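Local coordinates for protein galactose-1-phosphate uridylyltransferase (Bacillus cereus, PDB 4QVU) that is of unconfirmed function but has a HIT-like fold, binds zinc and probably resembles hexose-1-phosphate uridylyltransferases, at residues R191-D196 against C217-R222; T167-I172 against T195-G200. One frame throughout, in Å; residues are numbered along the deposited sequence.

Contact 1: residues R191-D196 against C217-R222; sequences RYILTD and CKVVPR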
loop_
_atom_site.group_PDB
_atom_site.type_symbol
_atom_site.label_atom_id
_atom_site.label_comp_id
_atom_site.label_asym_id
_atom_site.label_seq_id
_atom_site.Cartn_x
_atom_site.Cartn_y
_atom_site.Cartn_z
ATOM N N ARG A 191 -12.321 11.105 -23.021
ATOM C CA ARG A 191 -12.018 12.391 -23.661
ATOM C C ARG A 191 -11.083 13.221 -22.785
ATOM O O ARG A 191 -10.128 13.792 -23.309
ATOM C CB ARG A 191 -13.295 13.180 -23.976
ATOM C CG ARG A 191 -13.976 12.710 -25.244
ATOM C CD ARG A 191 -15.352 13.308 -25.429
ATOM N NE ARG A 191 -15.864 13.024 -26.770
ATOM C CZ ARG A 191 -17.128 13.182 -27.148
ATOM N NH1 ARG A 191 -18.044 13.582 -26.276
ATOM N NH2 ARG A 191 -17.493 12.908 -28.393
ATOM N N TYR A 192 -11.326 13.245 -21.457
ATOM C CA TYR A 192 -10.492 13.964 -20.494
ATOM C C TYR A 192 -9.086 13.362 -20.440
ATOM O O TYR A 192 -8.116 14.119 -20.439
ATOM C CB TYR A 192 -11.135 13.962 -19.089
ATOM C CG TYR A 192 -10.181 14.325 -17.970
ATOM C CD1 TYR A 192 -9.777 15.644 -17.770
ATOM C CD2 TYR A 192 -9.675 13.350 -17.115
ATOM C CE1 TYR A 192 -8.885 15.979 -16.752
ATOM C CE2 TYR A 192 -8.780 13.672 -16.099
ATOM C CZ TYR A 192 -8.387 14.987 -15.922
ATOM O OH TYR A 192 -7.499 15.291 -14.923
ATOM N N ILE A 193 -8.979 12.016 -20.384
ATOM C CA ILE A 193 -7.690 11.312 -20.307
ATOM C C ILE A 193 -6.855 11.623 -21.557
ATOM O O ILE A 193 -5.680 11.975 -21.429
ATOM C CB ILE A 193 -7.857 9.779 -20.104
ATOM C CG1 ILE A 193 -8.508 9.487 -18.736
ATOM C CG2 ILE A 193 -6.502 9.048 -20.237
ATOM C CD1 ILE A 193 -8.885 8.068 -18.497
ATOM N N LEU A 194 -7.474 11.556 -22.741
ATOM C CA LEU A 194 -6.770 11.801 -23.996
ATOM C C LEU A 194 -6.429 13.277 -24.211
ATOM O O LEU A 194 -5.505 13.558 -24.978
ATOM C CB LEU A 194 -7.607 11.309 -25.190
ATOM C CG LEU A 194 -7.900 9.813 -25.267
ATOM C CD1 LEU A 194 -8.758 9.509 -26.460
ATOM C CD2 LEU A 194 -6.624 8.987 -25.331
ATOM N N THR A 195 -7.136 14.213 -23.528
ATOM C CA THR A 195 -6.944 15.645 -23.746
ATOM C C THR A 195 -6.216 16.374 -22.589
ATOM O O THR A 195 -5.205 17.020 -22.868
ATOM C CB THR A 195 -8.309 16.315 -23.981
ATOM O OG1 THR A 195 -8.972 15.644 -25.048
ATOM C CG2 THR A 195 -8.206 17.807 -24.289
ATOM N N ASP A 196 -6.743 16.347 -21.338
ATOM C CA ASP A 196 -6.186 17.173 -20.266
ATOM C C ASP A 196 -5.354 16.430 -19.231
ATOM O O ASP A 196 -4.386 17.028 -18.759
ATOM C CB ASP A 196 -7.299 17.912 -19.530
ATOM C CG ASP A 196 -7.880 19.046 -20.364
ATOM O OD1 ASP A 196 -7.095 19.888 -20.855
ATOM O OD2 ASP A 196 -9.113 19.105 -20.501
ATOM N N CYS A 217 -17.564 0.406 -14.431
ATOM C CA CYS A 217 -16.534 0.554 -15.430
ATOM C C CYS A 217 -15.382 1.323 -14.826
ATOM O O CYS A 217 -15.534 2.495 -14.468
ATOM C CB CYS A 217 -17.025 1.205 -16.716
ATOM S SG CYS A 217 -15.711 1.405 -17.948
ATOM N N LYS A 218 -14.229 0.662 -14.709
ATOM C CA LYS A 218 -13.028 1.313 -14.221
ATOM C C LYS A 218 -12.222 1.774 -15.437
ATOM O O LYS A 218 -11.861 0.959 -16.285
ATOM C CB LYS A 218 -12.230 0.395 -13.295
ATOM C CG LYS A 218 -11.024 1.062 -12.651
ATOM C CD LYS A 218 -10.218 0.106 -11.791
ATOM C CE LYS A 218 -10.834 -0.177 -10.443
ATOM N NZ LYS A 218 -10.678 0.968 -9.509
ATOM N N VAL A 219 -12.036 3.104 -15.552
ATOM C CA VAL A 219 -11.268 3.784 -16.605
ATOM C C VAL A 219 -9.893 4.050 -16.012
ATOM O O VAL A 219 -9.802 4.741 -14.993
ATOM C CB VAL A 219 -11.954 5.077 -17.147
ATOM C CG1 VAL A 219 -11.294 5.535 -18.438
ATOM C CG2 VAL A 219 -13.458 4.886 -17.360
ATOM N N VAL A 220 -8.839 3.461 -16.602
ATOM C CA VAL A 220 -7.481 3.556 -16.066
ATOM C C VAL A 220 -6.514 4.183 -17.093
ATOM O O VAL A 220 -6.183 3.520 -18.080
ATOM C CB VAL A 220 -6.958 2.144 -15.620
ATOM C CG1 VAL A 220 -5.601 2.236 -14.923
ATOM C CG2 VAL A 220 -7.966 1.413 -14.731
ATOM N N PRO A 221 -5.992 5.422 -16.866
ATOM C CA PRO A 221 -4.962 5.955 -17.770
ATOM C C PRO A 221 -3.687 5.111 -17.697
ATOM O O PRO A 221 -3.346 4.563 -16.640
ATOM C CB PRO A 221 -4.719 7.376 -17.252
ATOM C CG PRO A 221 -5.841 7.660 -16.307
ATOM C CD PRO A 221 -6.235 6.348 -15.741
ATOM N N ARG A 222 -3.023 4.952 -18.842
ATOM C CA ARG A 222 -1.807 4.167 -18.945
ATOM C C ARG A 222 -0.740 5.046 -19.574
ATOM O O ARG A 222 -0.953 5.661 -20.618
ATOM C CB ARG A 222 -2.064 2.874 -19.743
ATOM C CG ARG A 222 -3.104 1.906 -19.147
ATOM C CD ARG A 222 -2.702 1.203 -17.848
ATOM N NE ARG A 222 -1.454 0.443 -17.990
ATOM C CZ ARG A 222 -1.372 -0.840 -18.323
ATOM N NH1 ARG A 222 -2.469 -1.553 -18.523
ATOM N NH2 ARG A 222 -0.192 -1.427 -18.435
#
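Ile193, near the end of a helix, reaches across to Val219 and Pro221 of a strand, and the apolar packing between the two segments rests on these three buried residues. Its CD1 touches CG1 of Val219 at 3.5 Å and CG of Pro221 at 3.8 Å. The other branch takes part as well: CG2 of Ile193 lies 3.9 Å from CB of Pro221, and the two side chains cross at about a right angle. With chi2 at 172°, CD1 is anti to CA and extends away from the helix backbone, where it meets the valine. Val219 and Pro221, two apart on the strand, both point toward the helix, while Val220 between them points away.

The contact between the two segments is apolar; within 191-196, Thr195 turns its hydroxyl back on the helix, its OG1 donating a hydrogen bond to the O of Arg191 at 2.8 Å, with a C=O...donor angle of 154° and the donor tilted 23° from the carbonyl plane. Thr195 N makes a weak bond to the same oxygen, and Asp196 N bonds to the O of Tyr192.

The end of helix 179-195 lies here against one face of the antiparallel sheet, where Phe169 of the adjoining strand 169-173 touches Ile193 and Pro221, and Tyr192 leads to helix 241-249. On the other face, where Val220 points, Val230 of the second subunit packs on it.

Contact 2: residues T167-I172 against T195-G200; sequences TEFNII and TDFHKG
Phe197 pushes its ring across to Thr167, the two side chains coming from opposite directions. CG anti to the backbone N (chi1 -173°) directs the ring away from the backbone of the turn, and CZ and CE1 meet Thr167. CB, OG1 and CG2 of Thr167 all lie near that end of the ring: OG1, 3.4 Å from CZ of Phe197, is at the ring edge and near its plane, while CG2 of Thr167 is 4.0 Å from CE1 of Phe197. The threonine's chi1 of -48° sets OG1 beside its own backbone N and leaves the methyl as the second branch against the ring.

Phe169 adds a looser contact, its CZ 4.5 Å from CD1 of Phe197, which sits at the edge of the Phe169 ring. CD2 of the next residue, His198, lies over one face of the Phe197 ring, offset toward the rim. Behind the ring the backbone turns tightly, with Lys199 N bonded to the O of Asp196 and Gly200 N to the O of Phe197.

Pro221, Tyr192 and Phe223 also pack on Phe197. This is core packing within a protein of HIT-like fold: the loop after helix 179-195 places Phe197 against Thr167, just before strand 169-173, and Phe169 within it.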
loop_
_atom_site.group_PDB
_atom_site.type_symbol
_atom_site.label_atom_id
_atom_site.label_comp_id
_atom_site.label_asym_id
_atom_site.label_seq_id
_atom_site.Cartn_x
_atom_site.Cartn_y
_atom_site.Cartn_z
ATOM N N THR A 167 -3.974 6.514 -10.942
ATOM C CA THR A 167 -5.315 7.065 -11.112
ATOM C C THR A 167 -6.231 6.014 -11.740
ATOM O O THR A 167 -5.886 5.385 -12.734
ATOM C CB THR A 167 -5.298 8.359 -11.932
ATOM O OG1 THR A 167 -4.279 9.218 -11.416
ATOM C CG2 THR A 167 -6.643 9.094 -11.891
ATOM N N GLU A 168 -7.405 5.836 -11.132
ATOM C CA GLU A 168 -8.470 4.921 -11.551
ATOM C C GLU A 168 -9.795 5.620 -11.361
ATOM O O GLU A 168 -10.077 6.103 -10.264
ATOM C CB GLU A 168 -8.411 3.587 -10.775
ATOM C CG GLU A 168 -7.130 2.802 -11.030
ATOM C CD GLU A 168 -6.925 1.529 -10.231
ATOM O OE1 GLU A 168 -7.800 1.185 -9.404
ATOM O OE2 GLU A 168 -5.868 0.885 -10.417
ATOM N N PHE A 169 -10.570 5.743 -12.454
ATOM C CA PHE A 169 -11.884 6.380 -12.463
ATOM C C PHE A 169 -12.953 5.299 -12.472
ATOM O O PHE A 169 -12.982 4.467 -13.376
ATOM C CB PHE A 169 -12.044 7.331 -13.663
ATOM C CG PHE A 169 -10.970 8.387 -13.808
ATOM C CD1 PHE A 169 -10.969 9.519 -13.000
ATOM C CD2 PHE A 169 -9.984 8.271 -14.779
ATOM C CE1 PHE A 169 -9.983 10.496 -13.141
ATOM C CE2 PHE A 169 -9.009 9.261 -14.931
ATOM C CZ PHE A 169 -9.024 10.373 -14.121
ATOM N N ASN A 170 -13.808 5.289 -11.442
ATOM C CA ASN A 170 -14.868 4.295 -11.285
ATOM C C ASN A 170 -16.202 4.918 -11.611
ATOM O O ASN A 170 -16.578 5.938 -11.031
ATOM C CB ASN A 170 -14.859 3.718 -9.871
ATOM C CG ASN A 170 -13.508 3.176 -9.466
ATOM O OD1 ASN A 170 -13.003 2.197 -10.023
ATOM N ND2 ASN A 170 -12.867 3.845 -8.529
ATOM N N ILE A 171 -16.896 4.319 -12.581
ATOM C CA ILE A 171 -18.220 4.735 -13.022
ATOM C C ILE A 171 -19.171 3.609 -12.630
ATOM O O ILE A 171 -19.039 2.494 -13.141
ATOM C CB ILE A 171 -18.247 5.072 -14.532
ATOM C CG1 ILE A 171 -17.041 5.937 -14.951
ATOM C CG2 ILE A 171 -19.561 5.730 -14.884
ATOM C CD1 ILE A 171 -16.890 6.139 -16.415
ATOM N N ILE A 172 -20.077 3.875 -11.671
ATOM C CA ILE A 172 -20.999 2.861 -11.135
ATOM C C ILE A 172 -22.459 3.228 -11.433
ATOM O O ILE A 172 -22.863 4.368 -11.211
ATOM C CB ILE A 172 -20.795 2.673 -9.578
ATOM C CG1 ILE A 172 -19.305 2.546 -9.153
ATOM C CG2 ILE A 172 -21.630 1.524 -9.005
ATOM C CD1 ILE A 172 -18.664 3.805 -8.656
ATOM N N THR A 195 -7.136 14.213 -23.528
ATOM C CA THR A 195 -6.944 15.645 -23.746
ATOM C C THR A 195 -6.216 16.374 -22.589
ATOM O O THR A 195 -5.205 17.020 -22.868
ATOM C CB THR A 195 -8.309 16.315 -23.981
ATOM O OG1 THR A 195 -8.972 15.644 -25.048
ATOM C CG2 THR A 195 -8.206 17.807 -24.289
ATOM N N ASP A 196 -6.743 16.347 -21.338
ATOM C CA ASP A 196 -6.186 17.173 -20.266
ATOM C C ASP A 196 -5.354 16.430 -19.231
ATOM O O ASP A 196 -4.386 17.028 -18.759
ATOM C CB ASP A 196 -7.299 17.912 -19.530
ATOM C CG ASP A 196 -7.880 19.046 -20.364
ATOM O OD1 ASP A 196 -7.095 19.888 -20.855
ATOM O OD2 ASP A 196 -9.113 19.105 -20.501
ATOM N N PHE A 197 -5.699 15.184 -18.853
ATOM C CA PHE A 197 -4.912 14.425 -17.878
ATOM C C PHE A 197 -3.475 14.289 -18.382
ATOM O O PHE A 197 -3.271 13.777 -19.487
ATOM C CB PHE A 197 -5.549 13.047 -17.628
ATOM C CG PHE A 197 -4.922 12.231 -16.517
ATOM C CD1 PHE A 197 -5.232 12.482 -15.185
ATOM C CD2 PHE A 197 -4.067 11.170 -16.807
ATOM C CE1 PHE A 197 -4.674 11.706 -14.160
ATOM C CE2 PHE A 197 -3.508 10.396 -15.782
ATOM C CZ PHE A 197 -3.819 10.663 -14.467
ATOM N N HIS A 198 -2.492 14.846 -17.621
ATOM C CA HIS A 198 -1.043 14.848 -17.936
ATOM C C HIS A 198 -0.766 15.531 -19.302
ATOM O O HIS A 198 0.209 15.189 -19.981
ATOM C CB HIS A 198 -0.474 13.405 -17.932
ATOM C CG HIS A 198 -0.233 12.824 -16.575
ATOM N ND1 HIS A 198 0.998 12.275 -16.235
ATOM C CD2 HIS A 198 -1.057 12.750 -15.499
ATOM C CE1 HIS A 198 0.877 11.869 -14.978
ATOM N NE2 HIS A 198 -0.344 12.127 -14.492
ATOM N N LYS A 199 -1.641 16.495 -19.686
ATOM C CA LYS A 199 -1.646 17.269 -20.936
ATOM C C LYS A 199 -1.775 16.322 -22.171
ATOM O O LYS A 199 -1.240 16.619 -23.242
ATOM C CB LYS A 199 -0.390 18.161 -21.043
ATOM N N GLY A 200 -2.522 15.226 -22.005
ATOM C CA GLY A 200 -2.731 14.213 -23.039
ATOM C C GLY A 200 -2.040 12.925 -22.650
ATOM O O GLY A 200 -0.825 12.923 -22.432
#

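In the fold
From the N-terminal end, the chain passes Thr167 and enters strand 169-173, which 167-172 largely covers, then follows helix 179-195, rounds the turn 195-200 and goes through strand 203-211 to strand 214-222. Contact 2 closes the loop that contains the helix; contact 1 closes a later one, from the helix end to 217-222. Because 191-196 precedes 195-200 and the two share Thr195 and Asp196, the loops overlap and cross rather than nest. Strands 169-173 and 214-222 are antiparallel neighbours, joined between the contacts by Val219 N to Phe169 O at 2.7 Å. Together the contacts hold the helix end and its following turn against this pair of strands.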